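Local structure of peptidoglycan D,D-transpeptidase MrdA (7KIS) at residues Glu378-Asp386 against Gly512-Thr523. The protein probably cross-links the peptidoglycan of the bacterial cell wall as a penicillin-binding D,D-transpeptidase. Residues are numbered along the deposited sequence; the frame is centred on the assembly and turned at random.
Sequences ESAIYRSND and GMQQVVHGARGT. With C9D ((2S,5R)-1-formyl-N'-[(3R)-pyrrolidine-3-carbonyl]-5-[(sulfooxy)amino]piperidine-2-carbohydrazide), chain C.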
ATOM      1  N   GLU A 378     -21.365  -9.332 -10.681  1.00 30.04           N
ATOM      2  CA  GLU A 378     -20.390  -8.955 -11.696  1.00 24.71           C
ATOM      3  C   GLU A 378     -20.733  -7.594 -12.294  1.00 32.17           C
ATOM      4  O   GLU A 378     -19.870  -6.711 -12.376  1.00 32.73           O
ATOM      5  CB  GLU A 378     -20.321 -10.024 -12.785  1.00 25.53           C
ATOM      6  CG  GLU A 378     -20.393 -11.445 -12.250  1.00 49.66           C
ATOM      7  CD  GLU A 378     -21.821 -11.920 -12.071  1.00 59.93           C
ATOM      8  OE1 GLU A 378     -22.461 -12.280 -13.081  1.00 47.52           O
ATOM      9  OE2 GLU A 378     -22.306 -11.917 -10.920  1.00 53.87           O
ATOM     10  N   SER A 379     -22.003  -7.383 -12.666  1.00 31.86           N
ATOM     11  CA  SER A 379     -22.418  -6.085 -13.192  1.00 23.05           C
ATOM     12  C   SER A 379     -22.114  -4.970 -12.201  1.00 30.74           C
ATOM     13  O   SER A 379     -21.719  -3.867 -12.599  1.00 26.81           O
ATOM     14  CB  SER A 379     -23.906  -6.115 -13.535  1.00 29.33           C
ATOM     15  OG  SER A 379     -24.298  -4.963 -14.264  1.00 39.84           O
ATOM     16  N   ALA A 380     -22.290  -5.236 -10.901  1.00 35.59           N
ATOM     17  CA  ALA A 380     -22.003  -4.223  -9.889  1.00 21.65           C
ATOM     18  C   ALA A 380     -20.522  -3.885  -9.817  1.00 29.97           C
ATOM     19  O   ALA A 380     -20.169  -2.777  -9.403  1.00 30.10           O
ATOM     20  CB  ALA A 380     -22.490  -4.687  -8.524  1.00 28.31           C
ATOM     21  N   ILE A 381     -19.642  -4.824 -10.166  1.00 31.13           N
ATOM     22  CA  ILE A 381     -18.211  -4.563 -10.044  1.00 22.66           C
ATOM     23  C   ILE A 381     -17.676  -3.842 -11.276  1.00 23.38           C
ATOM     24  O   ILE A 381     -17.050  -2.781 -11.162  1.00 16.68           O
ATOM     25  CB  ILE A 381     -17.442  -5.868  -9.768  1.00 23.07           C
ATOM     26  CG1 ILE A 381     -17.898  -6.477  -8.438  1.00 27.91           C
ATOM     27  CG2 ILE A 381     -15.949  -5.596  -9.738  1.00 28.90           C
ATOM     28  CD1 ILE A 381     -16.873  -7.376  -7.775  1.00 29.94           C
ATOM     29  N   TYR A 382     -17.915  -4.386 -12.476  1.00 27.71           N
ATOM     30  CA  TYR A 382     -17.334  -3.761 -13.661  1.00 25.20           C
ATOM     31  C   TYR A 382     -18.053  -2.482 -14.074  1.00 22.38           C
ATOM     32  O   TYR A 382     -17.571  -1.784 -14.970  1.00 24.01           O
ATOM     33  CB  TYR A 382     -17.279  -4.745 -14.842  1.00 28.43           C
ATOM     34  CG  TYR A 382     -18.594  -5.316 -15.343  1.00 26.05           C
ATOM     35  CD1 TYR A 382     -19.537  -4.514 -15.982  1.00 22.73           C
ATOM     36  CD2 TYR A 382     -18.866  -6.673 -15.228  1.00 25.30           C
ATOM     37  CE1 TYR A 382     -20.726  -5.043 -16.452  1.00 24.33           C
ATOM     38  CE2 TYR A 382     -20.051  -7.210 -15.696  1.00 29.63           C
ATOM     39  CZ  TYR A 382     -20.976  -6.392 -16.309  1.00 34.59           C
ATOM     40  OH  TYR A 382     -22.156  -6.926 -16.775  1.00 50.43           O
ATOM     41  N   ARG A 383     -19.186  -2.160 -13.452  1.00 29.79           N
ATOM     42  CA  ARG A 383     -19.797  -0.849 -13.589  1.00 29.09           C
ATOM     43  C   ARG A 383     -19.697  -0.016 -12.320  1.00 26.78           C
ATOM     44  O   ARG A 383     -20.061   1.163 -12.345  1.00 26.57           O
ATOM     45  CB  ARG A 383     -21.271  -0.977 -13.997  1.00 23.06           C
ATOM     46  CG  ARG A 383     -21.471  -1.389 -15.444  1.00 30.51           C
ATOM     47  CD  ARG A 383     -22.370  -0.413 -16.187  1.00 41.93           C
ATOM     48  NE  ARG A 383     -21.881   0.961 -16.107  1.00 38.69           N
ATOM     49  CZ  ARG A 383     -20.948   1.470 -16.905  1.00 44.08           C
ATOM     50  NH1 ARG A 383     -20.395   0.720 -17.848  1.00 37.54           N
ATOM     51  NH2 ARG A 383     -20.567   2.732 -16.761  1.00 42.03           N
ATOM     52  N   SER A 384     -19.187  -0.589 -11.235  1.00 29.01           N
ATOM     53  CA  SER A 384     -19.133   0.046  -9.920  1.00 30.04           C
ATOM     54  C   SER A 384     -20.447   0.756  -9.597  1.00 32.72           C
ATOM     55  O   SER A 384     -20.511   1.974  -9.417  1.00 35.37           O
ATOM     56  CB  SER A 384     -17.954   1.015  -9.837  1.00 21.10           C
ATOM     57  OG  SER A 384     -17.806   1.513  -8.517  1.00 23.87           O
ATOM     58  N   ASN A 385     -21.505  -0.041  -9.495  1.00 31.17           N
ATOM     59  CA  ASN A 385     -22.812   0.488  -9.140  1.00 30.10           C
ATOM     60  C   ASN A 385     -22.865   0.749  -7.639  1.00 33.36           C
ATOM     61  O   ASN A 385     -22.444  -0.091  -6.839  1.00 34.51           O
ATOM     62  CB  ASN A 385     -23.909  -0.489  -9.560  1.00 32.23           C
ATOM     63  CG  ASN A 385     -25.299   0.110  -9.446  1.00 37.02           C
ATOM     64  OD1 ASN A 385     -25.925   0.047  -8.387  1.00 29.36           O
ATOM     65  ND2 ASN A 385     -25.786   0.701 -10.533  1.00 38.58           N
ATOM     66  N   ASP A 386     -23.381   1.917  -7.255  1.00 35.19           N
ATOM     67  CA  ASP A 386     -23.436   2.256  -5.838  1.00 26.80           C
ATOM     68  C   ASP A 386     -24.665   1.672  -5.155  1.00 27.29           C
ATOM     69  O   ASP A 386     -24.592   1.299  -3.980  1.00 32.76           O
ATOM     70  CB  ASP A 386     -23.399   3.774  -5.650  1.00 31.93           C
ATOM     71  CG  ASP A 386     -22.134   4.403  -6.206  1.00 29.70           C
ATOM     72  OD1 ASP A 386     -21.038   3.868  -5.942  1.00 32.24           O
ATOM     73  OD2 ASP A 386     -22.235   5.429  -6.910  1.00 34.69           O
ATOM     74  N   GLY A 512     -15.217 -10.458 -11.607  1.00 27.88           N
ATOM     75  CA  GLY A 512     -15.829  -9.142 -11.669  1.00 26.97           C
ATOM     76  C   GLY A 512     -14.788  -8.047 -11.781  1.00 25.51           C
ATOM     77  O   GLY A 512     -14.923  -7.121 -12.586  1.00 32.13           O
ATOM     78  N   MET A 513     -13.736  -8.133 -10.963  1.00 26.96           N
ATOM     79  CA  MET A 513     -12.595  -7.240 -11.122  1.00 26.11           C
ATOM     80  C   MET A 513     -11.925  -7.428 -12.476  1.00 25.50           C
ATOM     81  O   MET A 513     -11.366  -6.477 -13.033  1.00 25.71           O
ATOM     82  CB  MET A 513     -11.579  -7.474 -10.004  1.00 27.82           C
ATOM     83  CG  MET A 513     -12.074  -7.141  -8.613  1.00 24.05           C
ATOM     84  SD  MET A 513     -10.804  -7.459  -7.374  1.00 33.84           S
ATOM     85  CE  MET A 513      -9.627  -6.160  -7.745  1.00 29.57           C
ATOM     86  N   GLN A 514     -11.960  -8.650 -13.013  1.00 24.87           N
ATOM     87  CA  GLN A 514     -11.335  -8.914 -14.304  1.00 29.80           C
ATOM     88  C   GLN A 514     -12.054  -8.183 -15.432  1.00 22.17           C
ATOM     89  O   GLN A 514     -11.409  -7.647 -16.340  1.00 27.79           O
ATOM     90  CB  GLN A 514     -11.319 -10.418 -14.565  1.00 31.74           C
ATOM     91  CG  GLN A 514     -10.363 -10.868 -15.643  1.00 32.13           C
ATOM     92  CD  GLN A 514     -10.245 -12.375 -15.698  1.00 34.99           C
ATOM     93  OE1 GLN A 514     -10.414 -12.984 -16.754  1.00 49.74           O
ATOM     94  NE2 GLN A 514      -9.962 -12.988 -14.554  1.00 21.47           N
ATOM     95  N   GLN A 515     -13.386  -8.141 -15.388  1.00 16.94           N
ATOM     96  CA  GLN A 515     -14.161  -7.453 -16.411  1.00 29.75           C
ATOM     97  C   GLN A 515     -14.135  -5.938 -16.256  1.00 28.52           C
ATOM     98  O   GLN A 515     -14.638  -5.232 -17.137  1.00 27.04           O
ATOM     99  CB  GLN A 515     -15.608  -7.953 -16.410  1.00 35.64           C
ATOM    100  CG  GLN A 515     -15.741  -9.441 -16.698  1.00 43.36           C
ATOM    101  CD  GLN A 515     -15.174  -9.828 -18.051  1.00 46.29           C
ATOM    102  OE1 GLN A 515     -14.111 -10.443 -18.137  1.00 45.64           O
ATOM    103  NE2 GLN A 515     -15.885  -9.471 -19.117  1.00 43.35           N
ATOM    104  N   VAL A 516     -13.580  -5.426 -15.155  1.00 30.68           N
ATOM    105  CA  VAL A 516     -13.402  -3.985 -15.003  1.00 29.87           C
ATOM    106  C   VAL A 516     -12.503  -3.440 -16.107  1.00 23.60           C
ATOM    107  O   VAL A 516     -12.742  -2.352 -16.645  1.00 27.27           O
ATOM    108  CB  VAL A 516     -12.842  -3.666 -13.603  1.00 29.10           C
ATOM    109  CG1 VAL A 516     -12.472  -2.196 -13.490  1.00 24.76           C
ATOM    110  CG2 VAL A 516     -13.845  -4.056 -12.531  1.00 22.34           C
ATOM    111  N   VAL A 517     -11.466  -4.192 -16.473  1.00 20.55           N
ATOM    112  CA  VAL A 517     -10.434  -3.704 -17.380  1.00 28.99           C
ATOM    113  C   VAL A 517     -10.654  -4.265 -18.780  1.00 33.41           C
ATOM    114  O   VAL A 517     -10.308  -3.622 -19.777  1.00 33.12           O
ATOM    115  CB  VAL A 517      -9.033  -4.064 -16.848  1.00 29.17           C
ATOM    116  CG1 VAL A 517      -7.947  -3.502 -17.753  1.00 32.93           C
ATOM    117  CG2 VAL A 517      -8.862  -3.548 -15.427  1.00 31.50           C
ATOM    118  N   HIS A 518     -11.251  -5.453 -18.871  1.00 29.55           N
ATOM    119  CA  HIS A 518     -11.410  -6.128 -20.150  1.00 34.48           C
ATOM    120  C   HIS A 518     -12.854  -6.301 -20.597  1.00 34.40           C
ATOM    121  O   HIS A 518     -13.079  -6.655 -21.761  1.00 28.55           O
ATOM    122  CB  HIS A 518     -10.736  -7.508 -20.114  1.00 31.05           C
ATOM    123  CG  HIS A 518      -9.243  -7.448 -20.010  1.00 30.38           C
ATOM    124  ND1 HIS A 518      -8.432  -7.212 -21.098  1.00 35.08           N
ATOM    125  CD2 HIS A 518      -8.417  -7.591 -18.947  1.00 30.52           C
ATOM    126  CE1 HIS A 518      -7.168  -7.213 -20.711  1.00 37.42           C
ATOM    127  NE2 HIS A 518      -7.132  -7.442 -19.410  1.00 34.40           N
ATOM    128  N   GLY A 519     -13.833  -6.068 -19.726  1.00 29.41           N
ATOM    129  CA  GLY A 519     -15.215  -6.238 -20.118  1.00 35.52           C
ATOM    130  C   GLY A 519     -15.657  -5.211 -21.143  1.00 38.95           C
ATOM    131  O   GLY A 519     -15.110  -4.113 -21.252  1.00 38.34           O
ATOM    132  N   ALA A 520     -16.682  -5.587 -21.912  1.00 38.14           N
ATOM    133  CA  ALA A 520     -17.214  -4.696 -22.936  1.00 33.99           C
ATOM    134  C   ALA A 520     -17.824  -3.433 -22.342  1.00 30.59           C
ATOM    135  O   ALA A 520     -17.973  -2.436 -23.057  1.00 31.22           O
ATOM    136  CB  ALA A 520     -18.253  -5.429 -23.785  1.00 22.45           C
ATOM    137  N   ARG A 521     -18.179  -3.455 -21.056  1.00 32.16           N
ATOM    138  CA  ARG A 521     -18.756  -2.302 -20.375  1.00 33.69           C
ATOM    139  C   ARG A 521     -17.996  -1.973 -19.098  1.00 33.51           C
ATOM    140  O   ARG A 521     -18.566  -1.414 -18.158  1.00 32.83           O
ATOM    141  CB  ARG A 521     -20.224  -2.546 -20.045  1.00 33.75           C
ATOM    142  CG  ARG A 521     -21.204  -2.128 -21.111  1.00 39.54           C
ATOM    143  CD  ARG A 521     -22.573  -2.483 -20.616  1.00 46.06           C
ATOM    144  NE  ARG A 521     -22.487  -3.675 -19.777  1.00 52.61           N
ATOM    145  CZ  ARG A 521     -23.482  -4.527 -19.592  1.00 56.93           C
ATOM    146  NH1 ARG A 521     -24.639  -4.305 -20.183  1.00 53.09           N
ATOM    147  NH2 ARG A 521     -23.325  -5.591 -18.815  1.00 53.54           N
ATOM    148  N   GLY A 522     -16.710  -2.302 -19.051  1.00 34.48           N
ATOM    149  CA  GLY A 522     -15.918  -1.980 -17.886  1.00 24.12           C
ATOM    150  C   GLY A 522     -15.559  -0.508 -17.845  1.00 30.66           C
ATOM    151  O   GLY A 522     -15.459   0.164 -18.870  1.00 39.89           O
ATOM    152  N   THR A 523     -15.375   0.002 -16.627  1.00 28.71           N
ATOM    153  CA  THR A 523     -14.998   1.403 -16.476  1.00 31.90           C
ATOM    154  C   THR A 523     -13.628   1.672 -17.081  1.00 32.16           C
ATOM    155  O   THR A 523     -13.390   2.755 -17.627  1.00 36.98           O
ATOM    156  CB  THR A 523     -15.017   1.800 -15.000  1.00 25.38           C
ATOM    157  OG1 THR A 523     -14.118   0.958 -14.266  1.00 27.27           O
ATOM    158  CG2 THR A 523     -16.420   1.656 -14.429  1.00 18.24           C
TER
HETATM  159  OAF C9D C 701     -12.780   5.157 -12.393  1.00 62.07           O
HETATM  160  SAY C9D C 701     -14.234   5.525 -12.149  1.00 68.73           S
HETATM  161  OAD C9D C 701     -14.472   6.991 -12.443  1.00 59.99           O
HETATM  162  OAE C9D C 701     -14.943   4.638 -13.149  1.00 50.66           O
HETATM  163  OAR C9D C 701     -14.702   5.153 -10.560  1.00 42.22           O
HETATM  164  NAQ C9D C 701     -16.060   4.685 -10.595  1.00 50.29           N
HETATM  165  CAU C9D C 701     -16.980   5.681  -9.907  1.00 40.47           C
HETATM  166  CAJ C9D C 701     -16.233   6.937  -9.656  1.00 45.30           C
HETATM  167  CB  C9D C 701     -16.986   7.899  -8.825  1.00 36.09           C
HETATM  168  CAM C9D C 701     -17.554   5.052  -8.637  1.00 38.86           C
HETATM  169  N   C9D C 701     -17.254   5.834  -7.377  1.00 38.36           N
HETATM  170  CAG C9D C 701     -16.429   5.210  -6.342  1.00 38.94           C
HETATM  171  OAA C9D C 701     -15.684   5.880  -5.698  1.00 47.26           O
HETATM  172  CA  C9D C 701     -17.296   7.344  -7.438  1.00 33.78           C
HETATM  173  C   C9D C 701     -18.672   7.848  -7.031  1.00 30.33           C
HETATM  174  O   C9D C 701     -18.898   9.007  -7.087  1.00 34.86           O
HETATM  175  NAP C9D C 701     -19.732   6.917  -6.577  1.00 34.61           N
HETATM  176  NAO C9D C 701     -20.985   7.487  -6.224  1.00 36.23           N
HETATM  177  CAS C9D C 701     -21.075   8.407  -5.090  1.00 43.70           C
HETATM  178  OAB C9D C 701     -20.109   8.675  -4.451  1.00 45.36           O
HETATM  179  CAV C9D C 701     -22.466   9.053  -4.724  1.00 39.57           C
HETATM  180  CAI C9D C 701     -23.141   9.526  -6.060  1.00 35.65           C
HETATM  181  CAH C9D C 701     -23.008  11.107  -6.059  1.00 43.36           C
HETATM  182  NAN C9D C 701     -22.955  11.438  -4.753  1.00 58.62           N
HETATM  183  CAL C9D C 701     -22.251  10.173  -3.978  1.00 48.60           C
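The backbone oxygen of Y382, at the end of helix 377-382, takes a weak hydrogen bond from T523 N at 3.3 Å and a CA-H...O contact from G522 CA at 3.4 Å. G522, lacking a side chain, brings its CA close to that carbonyl. CG of Y382 stands between the backbone N and the carbonyl carbon (chi1 61°); the ring lies alongside the CB of Q515, and S379 CA packs on one face. R521 bends in to meet the ring's far edge, where Y382 OH receives a weak, bent bond from R521 NH2 (2.7 Å), the guanidinium only 23° from the ring plane. On the side of the helix facing 512-516, I381 CG2, anti to the backbone N, fits against G512 O and meets V516 CG2 at 3.8 Å. Bare G512 lets segments 378-382 and 512-518 approach to 7.9 Å between axes, crossing at -47°.

This packing sits beside the active site of the penicillin-binding transpeptidase fold, where S384-N385-D386 occupies the place of the S-x-N motif, with D386 where many relatives carry Asn. S384, at positive phi, closes helix 377-382 with a Schellman motif; its OG is hydrogen-bonded with K330 NZ and packs against inhibitor CAM. N385 is the N-cap of helix 386-396, its OD1 accepting from Y388 N. D386 OD1 is salt-bridged to K330, and OD2 accepts from W367 N; the weak bond from hydrazide NAO to OD2 is doubtfully short. T523, whose OG1 bonds S539, presents CB to sulfate oxygen OAE at 3.4 Å.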